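Local coordinates for PA1221 (Pseudomonas aeruginosa, PDB 4DG8), which belongs to the ANL superfamily, joining an AMP-binding enzyme domain to a phosphopantetheine attachment domain, and holds adenosine monophosphate in this structure, at residues F198-P203 with R279-T283; M205-V209 with L220-A225; L288-R294 with L328-I333; V364-L370 with L395-R399. The contacts are given in a common frame with arbitrary orientation. Residue numbers count along the deposited sequence, not the author numbering.

Overall arrangement
Contacts 1, 2 and 3 lie within the AMP-binding part of the chain; contact 4 pairs two strands of an antiparallel sheet. Contacts 1 and 2 are neighbours, with centres about 10 Å apart: contact 2 is nested in the loop closed by contact 1, and L199 reaches both F207 (CD2 to CZ 3.9 Å) and L220 (CD1 to CD1 4.0 Å). Contact 1 also touches contact 3, where T283 CG2 is 3.8 Å from L288 CD2. Contact 4 stands apart, its centre 25 to 29 Å from those of the others. Bound AMP lies about 5 Å from the side chain of L288, 7 Å from Y398, 9 Å from L282 and 11 Å from L220.

Contact 1: F198-P203 with R279-T283; sequences FLAFAP and RQLLT
Residues 198-203 form an irregular run antiparallel to strand 280-283, with F201 opposite Q280 (CA-CA 6.0 Å) and A202 opposite R279 (5.8 Å). From F198 to F201 phi is -80 to -103° and psi near zero; A202 (-135/92) is extended. F198, chi1 p, lays its ring beside L282, CD1 to CD2 3.9 Å. L199 (rotamer mt) brings CD2 to 4.0 Å from L282 CD2, so two large apolar side chains close over the buried leucine. A200 CB points away. At F201 the backbone N donates to Q280 OE1 (2.9 Å); Q280, chi1 p and chi2 t, is long enough to satisfy this loop amide, while its NE2 bonds to S256 OG. The F201 ring stacks on H304, and F201 O accepts a weak hydrogen bond from R279 NH1 (3.3 Å). A202 allows close approach, CB to R279 CB 3.9 Å. The arrangement is a connecting loop packed on one face of a mixed beta sheet, along the first half of strand 280-284.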
loop_
_atom_site.group_PDB
_atom_site.type_symbol
_atom_site.label_atom_id
_atom_site.label_comp_id
_atom_site.label_asym_id
_atom_site.label_seq_id
_atom_site.Cartn_x
_atom_site.Cartn_y
_atom_site.Cartn_z
ATOM N N PHE A 198 9.087 -7.524 14.360
ATOM C CA PHE A 198 7.863 -8.142 13.847
ATOM C C PHE A 198 8.115 -8.946 12.557
ATOM O O PHE A 198 7.215 -9.613 12.050
ATOM C CB PHE A 198 6.732 -7.118 13.665
ATOM C CG PHE A 198 7.091 -5.952 12.769
ATOM C CD1 PHE A 198 6.948 -6.045 11.400
ATOM C CD2 PHE A 198 7.574 -4.767 13.306
ATOM C CE1 PHE A 198 7.273 -4.983 10.577
ATOM C CE2 PHE A 198 7.903 -3.699 12.488
ATOM C CZ PHE A 198 7.748 -3.807 11.120
ATOM N N LEU A 199 9.314 -8.809 12.001
ATOM C CA LEU A 199 9.770 -9.586 10.834
ATOM C C LEU A 199 10.732 -10.733 11.170
ATOM O O LEU A 199 11.411 -11.269 10.295
ATOM C CB LEU A 199 10.325 -8.693 9.717
ATOM C CG LEU A 199 9.327 -7.706 9.100
ATOM C CD1 LEU A 199 10.046 -6.837 8.068
ATOM C CD2 LEU A 199 8.050 -8.407 8.503
ATOM N N ALA A 200 10.862 -11.035 12.448
ATOM C CA ALA A 200 11.955 -11.902 12.919
ATOM C C ALA A 200 11.674 -13.409 12.974
ATOM O O ALA A 200 12.447 -14.150 13.590
ATOM C CB ALA A 200 12.477 -11.406 14.275
ATOM N N PHE A 201 10.541 -13.853 12.431
ATOM C CA PHE A 201 10.110 -15.246 12.616
ATOM C C PHE A 201 10.346 -16.233 11.450
ATOM O O PHE A 201 10.005 -17.412 11.541
ATOM C CB PHE A 201 8.655 -15.270 13.112
ATOM C CG PHE A 201 8.357 -14.196 14.133
ATOM C CD1 PHE A 201 8.867 -14.281 15.424
ATOM C CD2 PHE A 201 7.573 -13.096 13.797
ATOM C CE1 PHE A 201 8.601 -13.291 16.363
ATOM C CE2 PHE A 201 7.293 -12.102 14.735
ATOM C CZ PHE A 201 7.805 -12.198 16.016
ATOM N N ALA A 202 10.902 -15.747 10.350
ATOM C CA ALA A 202 11.127 -16.596 9.184
ATOM C C ALA A 202 12.531 -16.372 8.616
ATOM O O ALA A 202 12.739 -15.468 7.809
ATOM C CB ALA A 202 10.036 -16.351 8.110
ATOM N N PRO A 203 13.514 -17.173 9.069
ATOM C CA PRO A 203 14.904 -16.961 8.645
ATOM C C PRO A 203 15.047 -16.825 7.124
ATOM O O PRO A 203 15.877 -16.038 6.655
ATOM C CB PRO A 203 15.620 -18.227 9.148
ATOM C CG PRO A 203 14.846 -18.635 10.363
ATOM C CD PRO A 203 13.387 -18.290 10.025
ATOM N N ARG A 279 5.000 -18.816 8.537
ATOM C CA ARG A 279 5.728 -18.542 9.775
ATOM C C ARG A 279 5.318 -17.198 10.391
ATOM O O ARG A 279 5.136 -17.076 11.602
ATOM C CB ARG A 279 7.250 -18.641 9.556
ATOM C CG ARG A 279 7.777 -20.092 9.462
ATOM C CD ARG A 279 9.320 -20.169 9.469
ATOM N NE ARG A 279 9.716 -21.464 10.009
ATOM C CZ ARG A 279 10.423 -21.642 11.114
ATOM N NH1 ARG A 279 10.888 -20.609 11.795
ATOM N NH2 ARG A 279 10.692 -22.869 11.516
ATOM N N GLN A 280 5.178 -16.189 9.543
ATOM C CA GLN A 280 4.697 -14.883 9.991
ATOM C C GLN A 280 3.678 -14.334 8.992
ATOM O O GLN A 280 3.897 -14.325 7.766
ATOM C CB GLN A 280 5.869 -13.906 10.237
ATOM C CG GLN A 280 6.769 -13.708 9.024
ATOM C CD GLN A 280 8.170 -13.150 9.323
ATOM O OE1 GLN A 280 8.562 -12.932 10.479
ATOM N NE2 GLN A 280 8.934 -12.909 8.250
ATOM N N LEU A 281 2.545 -13.910 9.543
ATOM C CA LEU A 281 1.437 -13.347 8.793
ATOM C C LEU A 281 1.142 -11.957 9.355
ATOM O O LEU A 281 0.880 -11.798 10.551
ATOM C CB LEU A 281 0.208 -14.259 8.929
ATOM C CG LEU A 281 -1.096 -13.823 8.248
ATOM C CD1 LEU A 281 -0.863 -13.377 6.795
ATOM C CD2 LEU A 281 -2.124 -14.937 8.302
ATOM N N LEU A 282 1.236 -10.951 8.502
ATOM C CA LEU A 282 0.896 -9.582 8.868
ATOM C C LEU A 282 -0.407 -9.225 8.187
ATOM O O LEU A 282 -0.639 -9.579 7.027
ATOM C CB LEU A 282 2.007 -8.604 8.465
ATOM C CG LEU A 282 3.394 -9.002 8.982
ATOM C CD1 LEU A 282 4.115 -9.848 7.938
ATOM C CD2 LEU A 282 4.206 -7.783 9.307
ATOM N N THR A 283 -1.281 -8.574 8.937
ATOM C CA THR A 283 -2.586 -8.175 8.440
ATOM C C THR A 283 -2.902 -6.783 8.986
ATOM O O THR A 283 -2.161 -6.258 9.819
ATOM C CB THR A 283 -3.681 -9.176 8.845
ATOM O OG1 THR A 283 -4.918 -8.772 8.249
ATOM C CG2 THR A 283 -3.834 -9.222 10.369
#

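Contact 2: M205-V209 with L220-A225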
loop_
_atom_site.group_PDB
_atom_site.type_symbol
_atom_site.label_atom_id
_atom_site.label_comp_id
_atom_site.label_asym_id
_atom_site.label_seq_id
_atom_site.Cartn_x
_atom_site.Cartn_y
_atom_site.Cartn_z
ATOM N N MET A 205 12.797 -15.716 4.998
ATOM C CA MET A 205 12.137 -14.512 4.509
ATOM C C MET A 205 11.521 -14.736 3.131
ATOM O O MET A 205 11.795 -13.973 2.197
ATOM C CB MET A 205 13.106 -13.322 4.488
ATOM C CG MET A 205 13.583 -12.908 5.890
ATOM S SD MET A 205 12.182 -12.370 6.871
ATOM C CE MET A 205 12.140 -10.613 6.479
ATOM N N ARG A 206 10.682 -15.766 2.988
ATOM C CA ARG A 206 10.107 -15.995 1.674
ATOM C C ARG A 206 8.715 -15.383 1.644
ATOM O O ARG A 206 7.722 -15.991 2.059
ATOM C CB ARG A 206 10.069 -17.493 1.368
ATOM C CG ARG A 206 11.466 -18.140 1.318
ATOM C CD ARG A 206 11.401 -19.641 1.076
ATOM N NE ARG A 206 10.874 -19.965 -0.249
ATOM C CZ ARG A 206 11.603 -20.059 -1.359
ATOM N NH1 ARG A 206 12.909 -19.826 -1.338
ATOM N NH2 ARG A 206 11.020 -20.367 -2.506
ATOM N N PHE A 207 8.649 -14.198 1.043
ATOM C CA PHE A 207 7.452 -13.375 1.099
ATOM C C PHE A 207 6.546 -13.651 -0.071
ATOM O O PHE A 207 6.992 -13.676 -1.212
ATOM C CB PHE A 207 7.802 -11.883 1.115
ATOM C CG PHE A 207 7.870 -11.310 2.476
ATOM C CD1 PHE A 207 9.061 -11.335 3.192
ATOM C CD2 PHE A 207 6.739 -10.782 3.071
ATOM C CE1 PHE A 207 9.118 -10.824 4.469
ATOM C CE2 PHE A 207 6.796 -10.260 4.355
ATOM C CZ PHE A 207 7.976 -10.277 5.046
ATOM N N LEU A 208 5.273 -13.873 0.230
ATOM C CA LEU A 208 4.252 -13.873 -0.780
ATOM C C LEU A 208 4.212 -12.468 -1.376
ATOM O O LEU A 208 4.077 -11.486 -0.651
ATOM C CB LEU A 208 2.906 -14.204 -0.143
ATOM C CG LEU A 208 1.713 -14.031 -1.081
ATOM C CD1 LEU A 208 1.826 -15.015 -2.221
ATOM C CD2 LEU A 208 0.403 -14.228 -0.337
ATOM N N VAL A 209 4.367 -12.378 -2.687
ATOM C CA VAL A 209 4.188 -11.120 -3.390
ATOM C C VAL A 209 2.868 -11.181 -4.136
ATOM O O VAL A 209 2.720 -11.907 -5.119
ATOM C CB VAL A 209 5.336 -10.834 -4.369
ATOM C CG1 VAL A 209 5.009 -9.592 -5.255
ATOM C CG2 VAL A 209 6.636 -10.661 -3.615
ATOM N N LEU A 220 6.503 -3.793 1.525
ATOM C CA LEU A 220 6.885 -4.827 2.482
ATOM C C LEU A 220 7.085 -6.180 1.782
ATOM O O LEU A 220 8.068 -6.891 2.036
ATOM C CB LEU A 220 5.818 -4.970 3.568
ATOM C CG LEU A 220 6.041 -6.144 4.520
ATOM C CD1 LEU A 220 7.344 -5.940 5.306
ATOM C CD2 LEU A 220 4.848 -6.275 5.448
ATOM N N GLU A 221 6.132 -6.557 0.935
ATOM C CA GLU A 221 6.222 -7.883 0.309
ATOM C C GLU A 221 7.509 -8.079 -0.500
ATOM O O GLU A 221 8.141 -9.134 -0.454
ATOM C CB GLU A 221 5.004 -8.143 -0.566
ATOM C CG GLU A 221 3.710 -8.215 0.240
ATOM C CD GLU A 221 2.480 -8.254 -0.634
ATOM O OE1 GLU A 221 2.616 -8.384 -1.874
ATOM O OE2 GLU A 221 1.376 -8.159 -0.066
ATOM N N ILE A 222 7.881 -7.051 -1.243
ATOM C CA ILE A 222 9.034 -7.119 -2.120
ATOM C C ILE A 222 10.323 -6.852 -1.369
ATOM O O ILE A 222 11.203 -7.722 -1.290
ATOM C CB ILE A 222 8.868 -6.161 -3.303
ATOM C CG1 ILE A 222 7.654 -6.610 -4.129
ATOM C CG2 ILE A 222 10.156 -6.111 -4.154
ATOM C CD1 ILE A 222 7.095 -5.534 -5.094
ATOM N N TRP A 223 10.441 -5.650 -0.804
ATOM C CA TRP A 223 11.704 -5.274 -0.189
ATOM C C TRP A 223 11.958 -5.984 1.144
ATOM O O TRP A 223 13.099 -6.166 1.539
ATOM C CB TRP A 223 11.813 -3.750 -0.081
ATOM C CG TRP A 223 11.676 -3.140 -1.442
ATOM C CD1 TRP A 223 10.622 -2.414 -1.919
ATOM C CD2 TRP A 223 12.597 -3.277 -2.531
ATOM N NE1 TRP A 223 10.843 -2.068 -3.238
ATOM C CE2 TRP A 223 12.044 -2.589 -3.640
ATOM C CE3 TRP A 223 13.838 -3.914 -2.680
ATOM C CZ2 TRP A 223 12.706 -2.493 -4.880
ATOM C CZ3 TRP A 223 14.496 -3.826 -3.917
ATOM C CH2 TRP A 223 13.929 -3.113 -4.992
ATOM N N GLY A 224 10.902 -6.400 1.831
ATOM C CA GLY A 224 11.104 -7.203 3.025
ATOM C C GLY A 224 11.899 -8.478 2.728
ATOM O O GLY A 224 12.747 -8.891 3.519
ATOM N N ALA A 225 11.598 -9.123 1.605
ATOM C CA ALA A 225 12.421 -10.232 1.118
ATOM C C ALA A 225 13.789 -9.799 0.634
ATOM O O ALA A 225 14.822 -10.239 1.168
ATOM C CB ALA A 225 11.710 -10.957 -0.024
#
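Strand 206-209 and helix 220-225 run nearly antiparallel, at 157°, and their axes approach to 7.4 Å. Such a close approach depends on small residues where the helix faces the strand, and G224 and A225 provide them. The largest bump is F207, whose side chain points at the helix. Its CB comes to 3.2 Å from E221 O, CD1 lies 3.7 Å from A225 N, and CE1 is 4.0 Å from G224 C; L220 O sits over one ring face, and CE2 meets L220 CG at 4.2 Å. A CB on G224 would crowd F207 CE1 and clash with L220 O, so glycine suits the hollow that receives the ring. M205 fills the space beside it: its flexible side chain, m at all three chi angles, brings CE to 3.5 Å from G224 O, while M205 O rests 3.7 Å from A225 CB. At the other end V209, a compact branched residue, sets CG1 4.1 Å from I222 CG1. E221 lays its aliphatic part on the strand, with CG 3.4 Å from L208 O, and its buried carboxylate is satisfied by S211 OG and N210 N. The pair forms the first half of a beta-alpha-beta unit: helix 217-226 leads back to strand 231-234, which lies parallel to 206-209, while I222 and W223 turn to helix 88-99.

Contact 3: L288-R294 with L328-I333; sequences LSVPHVR and LEEDDI
This is a helix-to-loop contact in the AMP-binding part of the chain: the first turn of helix 290-299 packs against the loop between strands 319-322 and 337-338, which leaves a 3-10 turn at 328-329. S289 is at the N-cap position; its O accepts a helical bond from V293 N (3.0 Å), and its OG is hydrogen-bonded to H292 ND1 (2.7 Å). Nearest CA pairs are L288-I333 (6.6 Å), V290-D332 (6.0 Å) and R294-L328 (5.8 Å). V290, chi1 t, has the most surface covered: CG1 lies 3.5 Å from E330 O and CG2 3.6 Å from D332 CA, compact branching suiting this backbone-lined niche. V293, L288, L328 and I333 (mm) fill the buried side, V293 CG1 lying 3.7 Å from L328 CD2 and L288 CD1 4.0 Å from I333 CB. One water accepts from I333 N (2.9 Å) and donates to L288 O (2.8 Å). Long R294 (chi1 -90°, chi2 t, chi3 p) closes the exposed end, its NH1 donating to L328 O at 2.8 Å and forming a salt bridge with E329 OE2 at 3.0 Å.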
loop_
_atom_site.group_PDB
_atom_site.type_symbol
_atom_site.label_atom_id
_atom_site.label_comp_id
_atom_site.label_asym_id
_atom_site.label_seq_id
_atom_site.Cartn_x
_atom_site.Cartn_y
_atom_site.Cartn_z
ATOM N N LEU A 288 -9.082 -4.812 12.645
ATOM C CA LEU A 288 -9.093 -6.258 12.601
ATOM C C LEU A 288 -10.341 -6.793 13.300
ATOM O O LEU A 288 -10.836 -6.210 14.279
ATOM C CB LEU A 288 -7.832 -6.843 13.250
ATOM C CG LEU A 288 -6.452 -6.449 12.719
ATOM C CD1 LEU A 288 -5.415 -7.356 13.374
ATOM C CD2 LEU A 288 -6.379 -6.550 11.190
ATOM N N SER A 289 -10.833 -7.916 12.795
ATOM C CA SER A 289 -11.983 -8.591 13.385
ATOM C C SER A 289 -11.451 -9.601 14.411
ATOM O O SER A 289 -10.872 -10.626 14.058
ATOM C CB SER A 289 -12.769 -9.313 12.282
ATOM O OG SER A 289 -13.653 -10.274 12.803
ATOM N N VAL A 290 -11.672 -9.307 15.684
ATOM C CA VAL A 290 -11.231 -10.192 16.742
ATOM C C VAL A 290 -11.769 -11.623 16.558
ATOM O O VAL A 290 -11.033 -12.583 16.754
ATOM C CB VAL A 290 -11.554 -9.611 18.143
ATOM C CG1 VAL A 290 -11.166 -10.599 19.249
ATOM C CG2 VAL A 290 -10.826 -8.257 18.336
ATOM N N PRO A 291 -13.041 -11.778 16.173
ATOM C CA PRO A 291 -13.492 -13.171 16.011
ATOM C C PRO A 291 -12.707 -13.964 14.951
ATOM O O PRO A 291 -12.491 -15.166 15.133
ATOM C CB PRO A 291 -14.958 -13.016 15.598
ATOM C CG PRO A 291 -15.379 -11.715 16.255
ATOM C CD PRO A 291 -14.163 -10.816 16.128
ATOM N N HIS A 292 -12.291 -13.311 13.868
ATOM C CA HIS A 292 -11.510 -13.988 12.829
ATOM C C HIS A 292 -10.050 -14.233 13.285
ATOM O O HIS A 292 -9.475 -15.280 12.998
ATOM C CB HIS A 292 -11.551 -13.195 11.508
ATOM C CG HIS A 292 -12.889 -13.216 10.832
ATOM N ND1 HIS A 292 -13.902 -12.329 11.141
ATOM C CD2 HIS A 292 -13.383 -14.028 9.868
ATOM C CE1 HIS A 292 -14.960 -12.597 10.397
ATOM N NE2 HIS A 292 -14.672 -13.625 9.619
ATOM N N VAL A 293 -9.463 -13.273 14.004
ATOM C CA VAL A 293 -8.116 -13.448 14.550
ATOM C C VAL A 293 -8.111 -14.606 15.538
ATOM O O VAL A 293 -7.176 -15.412 15.548
ATOM C CB VAL A 293 -7.574 -12.161 15.234
ATOM C CG1 VAL A 293 -6.270 -12.450 15.994
ATOM C CG2 VAL A 293 -7.369 -11.061 14.211
ATOM N N ARG A 294 -9.159 -14.685 16.356
ATOM C CA ARG A 294 -9.376 -15.785 17.287
ATOM C C ARG A 294 -9.445 -17.103 16.517
ATOM O O ARG A 294 -8.765 -18.076 16.865
ATOM C CB ARG A 294 -10.689 -15.595 18.085
ATOM C CG ARG A 294 -10.555 -14.821 19.409
ATOM C CD ARG A 294 -11.908 -14.686 20.150
ATOM N NE ARG A 294 -12.302 -15.913 20.853
ATOM C CZ ARG A 294 -11.964 -16.185 22.112
ATOM N NH1 ARG A 294 -11.232 -15.312 22.792
ATOM N NH2 ARG A 294 -12.346 -17.319 22.694
ATOM N N LEU A 328 -6.634 -11.955 22.466
ATOM C CA LEU A 328 -7.803 -12.609 21.886
ATOM C C LEU A 328 -9.029 -12.434 22.765
ATOM O O LEU A 328 -10.145 -12.793 22.373
ATOM C CB LEU A 328 -7.532 -14.091 21.659
ATOM C CG LEU A 328 -6.324 -14.410 20.786
ATOM C CD1 LEU A 328 -6.160 -15.913 20.710
ATOM C CD2 LEU A 328 -6.463 -13.800 19.397
ATOM N N GLU A 329 -8.816 -11.881 23.956
ATOM C CA GLU A 329 -9.907 -11.616 24.877
ATOM C C GLU A 329 -10.411 -10.176 24.804
ATOM O O GLU A 329 -11.332 -9.822 25.527
ATOM C CB GLU A 329 -9.475 -11.913 26.312
ATOM C CG GLU A 329 -9.014 -13.328 26.534
ATOM C CD GLU A 329 -10.045 -14.341 26.076
ATOM O OE1 GLU A 329 -11.231 -14.212 26.459
ATOM O OE2 GLU A 329 -9.666 -15.256 25.318
ATOM N N GLU A 330 -9.808 -9.347 23.953
ATOM C CA GLU A 330 -10.166 -7.930 23.928
ATOM C C GLU A 330 -11.193 -7.615 22.842
ATOM O O GLU A 330 -11.455 -8.453 21.969
ATOM C CB GLU A 330 -8.903 -7.084 23.680
ATOM C CG GLU A 330 -7.730 -7.384 24.623
ATOM C CD GLU A 330 -7.677 -6.461 25.836
ATOM O OE1 GLU A 330 -8.572 -5.603 25.978
ATOM O OE2 GLU A 330 -6.732 -6.586 26.645
ATOM N N ASP A 331 -11.710 -6.381 22.859
ATOM C CA ASP A 331 -12.724 -5.934 21.899
ATOM C C ASP A 331 -12.044 -5.562 20.587
ATOM O O ASP A 331 -12.689 -5.472 19.552
ATOM C CB ASP A 331 -13.477 -4.694 22.410
ATOM C CG ASP A 331 -14.588 -5.019 23.408
ATOM O OD1 ASP A 331 -14.731 -6.182 23.840
ATOM O OD2 ASP A 331 -15.318 -4.068 23.775
ATOM N N ASP A 332 -10.739 -5.312 20.649
ATOM C CA ASP A 332 -9.959 -4.948 19.468
ATOM C C ASP A 332 -8.531 -5.431 19.649
ATOM O O ASP A 332 -8.052 -5.483 20.769
ATOM C CB ASP A 332 -9.931 -3.423 19.296
ATOM C CG ASP A 332 -9.237 -2.713 20.466
ATOM O OD1 ASP A 332 -9.871 -2.580 21.535
ATOM O OD2 ASP A 332 -8.063 -2.290 20.323
ATOM N N ILE A 333 -7.850 -5.759 18.552
ATOM C CA ILE A 333 -6.423 -6.090 18.602
ATOM C C ILE A 333 -5.623 -4.794 18.624
ATOM O O ILE A 333 -5.803 -3.956 17.736
ATOM C CB ILE A 333 -5.975 -6.872 17.350
ATOM C CG1 ILE A 333 -6.857 -8.110 17.129
ATOM C CG2 ILE A 333 -4.488 -7.240 17.443
ATOM C CD1 ILE A 333 -6.853 -9.093 18.295
HETATM O O HOH W 1 -9.111 -4.861 16.065
HETATM O O HOH W 2 -11.311 -17.315 25.583
#

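Contact 4: V364-L370 with L395-R399; sequences VAFGAGL and LRAYR
L370 has the most surface buried here, followed by F366 and Y398. The axes of the segments 364-367 and 395-399 come within 4.6 Å at 145°, in antiparallel pairing. A365 and Y398 form the hydrogen-bonded pair, A365 N to Y398 O and Y398 N to A365 O, both 2.9 Å; V364 and R399 form a non-hydrogen-bonded pair beside it. Y398, chi1 t, lies on the sheet face of A365, and its ring leads away to meet F385. On the face of V364 and A397, F366 (chi1 m) brings its ring against the neighbouring strand: CE1 is 3.4 Å from A397 CB and CD1 3.7 Å from L395 CB. The strand ends at G367, whose phi/psi of 109/-164 suit glycine and which opens a type I turn to L370 (L370 N to G367 O 3.2 Å). Flexible L370 (mt) can thus reach over the partner backbone, CD1 3.3 Å from R396 O and CD2 3.8 Å from Y398 CB. A water accepts from G367 N (2.7 Å) and donates to R396 O (2.6 Å). The arrangement is that of adjacent strands in an antiparallel sheet, where 393-406 also pairs with 385-390 and 412-416.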
loop_
_atom_site.group_PDB
_atom_site.type_symbol
_atom_site.label_atom_id
_atom_site.label_comp_id
_atom_site.label_asym_id
_atom_site.label_seq_id
_atom_site.Cartn_x
_atom_site.Cartn_y
_atom_site.Cartn_z
ATOM N N VAL A 364 0.144 10.968 15.702
ATOM C CA VAL A 364 1.099 11.788 14.971
ATOM C C VAL A 364 2.400 11.010 14.828
ATOM O O VAL A 364 2.911 10.468 15.803
ATOM C CB VAL A 364 1.398 13.094 15.735
ATOM C CG1 VAL A 364 2.454 13.900 15.003
ATOM C CG2 VAL A 364 0.107 13.897 15.938
ATOM N N ALA A 365 2.931 10.959 13.613
ATOM C CA ALA A 365 4.083 10.123 13.319
ATOM C C ALA A 365 5.300 10.972 13.003
ATOM O O ALA A 365 5.195 12.009 12.353
ATOM C CB ALA A 365 3.780 9.191 12.146
ATOM N N PHE A 366 6.451 10.510 13.461
ATOM C CA PHE A 366 7.729 11.159 13.217
ATOM C C PHE A 366 8.681 10.125 12.659
ATOM O O PHE A 366 8.488 8.911 12.842
ATOM C CB PHE A 366 8.361 11.633 14.539
ATOM C CG PHE A 366 7.527 12.589 15.328
ATOM C CD1 PHE A 366 7.759 13.952 15.251
ATOM C CD2 PHE A 366 6.551 12.126 16.205
ATOM C CE1 PHE A 366 7.005 14.853 16.003
ATOM C CE2 PHE A 366 5.796 13.010 16.964
ATOM C CZ PHE A 366 6.018 14.381 16.865
ATOM N N GLY A 367 9.772 10.606 12.080
ATOM C CA GLY A 367 10.861 9.712 11.751
ATOM C C GLY A 367 11.127 9.394 10.301
ATOM O O GLY A 367 10.714 10.111 9.368
ATOM N N ALA A 368 11.900 8.337 10.122
ATOM C CA ALA A 368 12.539 8.051 8.844
ATOM C C ALA A 368 11.557 7.503 7.803
ATOM O O ALA A 368 11.905 7.354 6.629
ATOM C CB ALA A 368 13.705 7.096 9.074
ATOM N N GLY A 369 10.335 7.189 8.247
ATOM C CA GLY A 369 9.274 6.743 7.353
ATOM C C GLY A 369 8.491 7.857 6.663
ATOM O O GLY A 369 7.758 7.581 5.713
ATOM N N LEU A 370 8.644 9.108 7.120
ATOM C CA LEU A 370 7.857 10.216 6.568
ATOM C C LEU A 370 8.154 10.436 5.085
ATOM O O LEU A 370 9.312 10.486 4.659
ATOM C CB LEU A 370 8.059 11.532 7.350
ATOM C CG LEU A 370 7.724 11.559 8.849
ATOM C CD1 LEU A 370 7.944 12.944 9.434
ATOM C CD2 LEU A 370 6.297 11.062 9.133
ATOM N N LEU A 395 10.541 18.346 15.575
ATOM C CA LEU A 395 10.802 17.374 14.530
ATOM C C LEU A 395 9.699 17.433 13.502
ATOM O O LEU A 395 8.552 17.734 13.832
ATOM C CB LEU A 395 10.849 15.960 15.113
ATOM C CG LEU A 395 12.066 15.553 15.944
ATOM C CD1 LEU A 395 12.003 14.063 16.219
ATOM C CD2 LEU A 395 13.362 15.915 15.230
ATOM N N ARG A 396 10.038 17.126 12.260
ATOM C CA ARG A 396 9.016 16.960 11.238
ATOM C C ARG A 396 8.066 15.824 11.620
ATOM O O ARG A 396 8.487 14.788 12.146
ATOM C CB ARG A 396 9.652 16.708 9.880
ATOM C CG ARG A 396 8.685 16.741 8.710
ATOM C CD ARG A 396 9.471 16.906 7.420
ATOM N NE ARG A 396 8.602 17.161 6.276
ATOM C CZ ARG A 396 8.296 16.269 5.336
ATOM N NH1 ARG A 396 8.787 15.031 5.383
ATOM N NH2 ARG A 396 7.497 16.625 4.339
ATOM N N ALA A 397 6.783 16.035 11.350
ATOM C CA ALA A 397 5.725 15.132 11.784
ATOM C C ALA A 397 4.539 15.111 10.811
ATOM O O ALA A 397 4.224 16.110 10.160
ATOM C CB ALA A 397 5.247 15.529 13.186
ATOM N N TYR A 398 3.893 13.959 10.724
ATOM C CA TYR A 398 2.682 13.787 9.938
ATOM C C TYR A 398 1.507 13.473 10.860
ATOM O O TYR A 398 1.523 12.468 11.589
ATOM C CB TYR A 398 2.856 12.666 8.901
ATOM C CG TYR A 398 1.596 12.400 8.107
ATOM C CD1 TYR A 398 1.178 13.280 7.111
ATOM C CD2 TYR A 398 0.802 11.289 8.375
ATOM C CE1 TYR A 398 -0.005 13.055 6.392
ATOM C CE2 TYR A 398 -0.368 11.051 7.657
ATOM C CZ TYR A 398 -0.765 11.940 6.661
ATOM O OH TYR A 398 -1.927 11.711 5.938
ATOM N N ARG A 399 0.504 14.348 10.839
ATOM C CA ARG A 399 -0.766 14.110 11.525
ATOM C C ARG A 399 -1.648 13.199 10.672
ATOM O O ARG A 399 -2.033 13.560 9.560
ATOM C CB ARG A 399 -1.485 15.439 11.763
ATOM C CG ARG A 399 -0.693 16.420 12.603
ATOM C CD ARG A 399 -1.352 17.789 12.634
ATOM N NE ARG A 399 -2.659 17.765 13.281
ATOM C CZ ARG A 399 -3.307 18.856 13.690
ATOM N NH1 ARG A 399 -2.759 20.056 13.518
ATOM N NH2 ARG A 399 -4.499 18.752 14.272
HETATM O O HOH W 3 10.476 13.202 11.743
#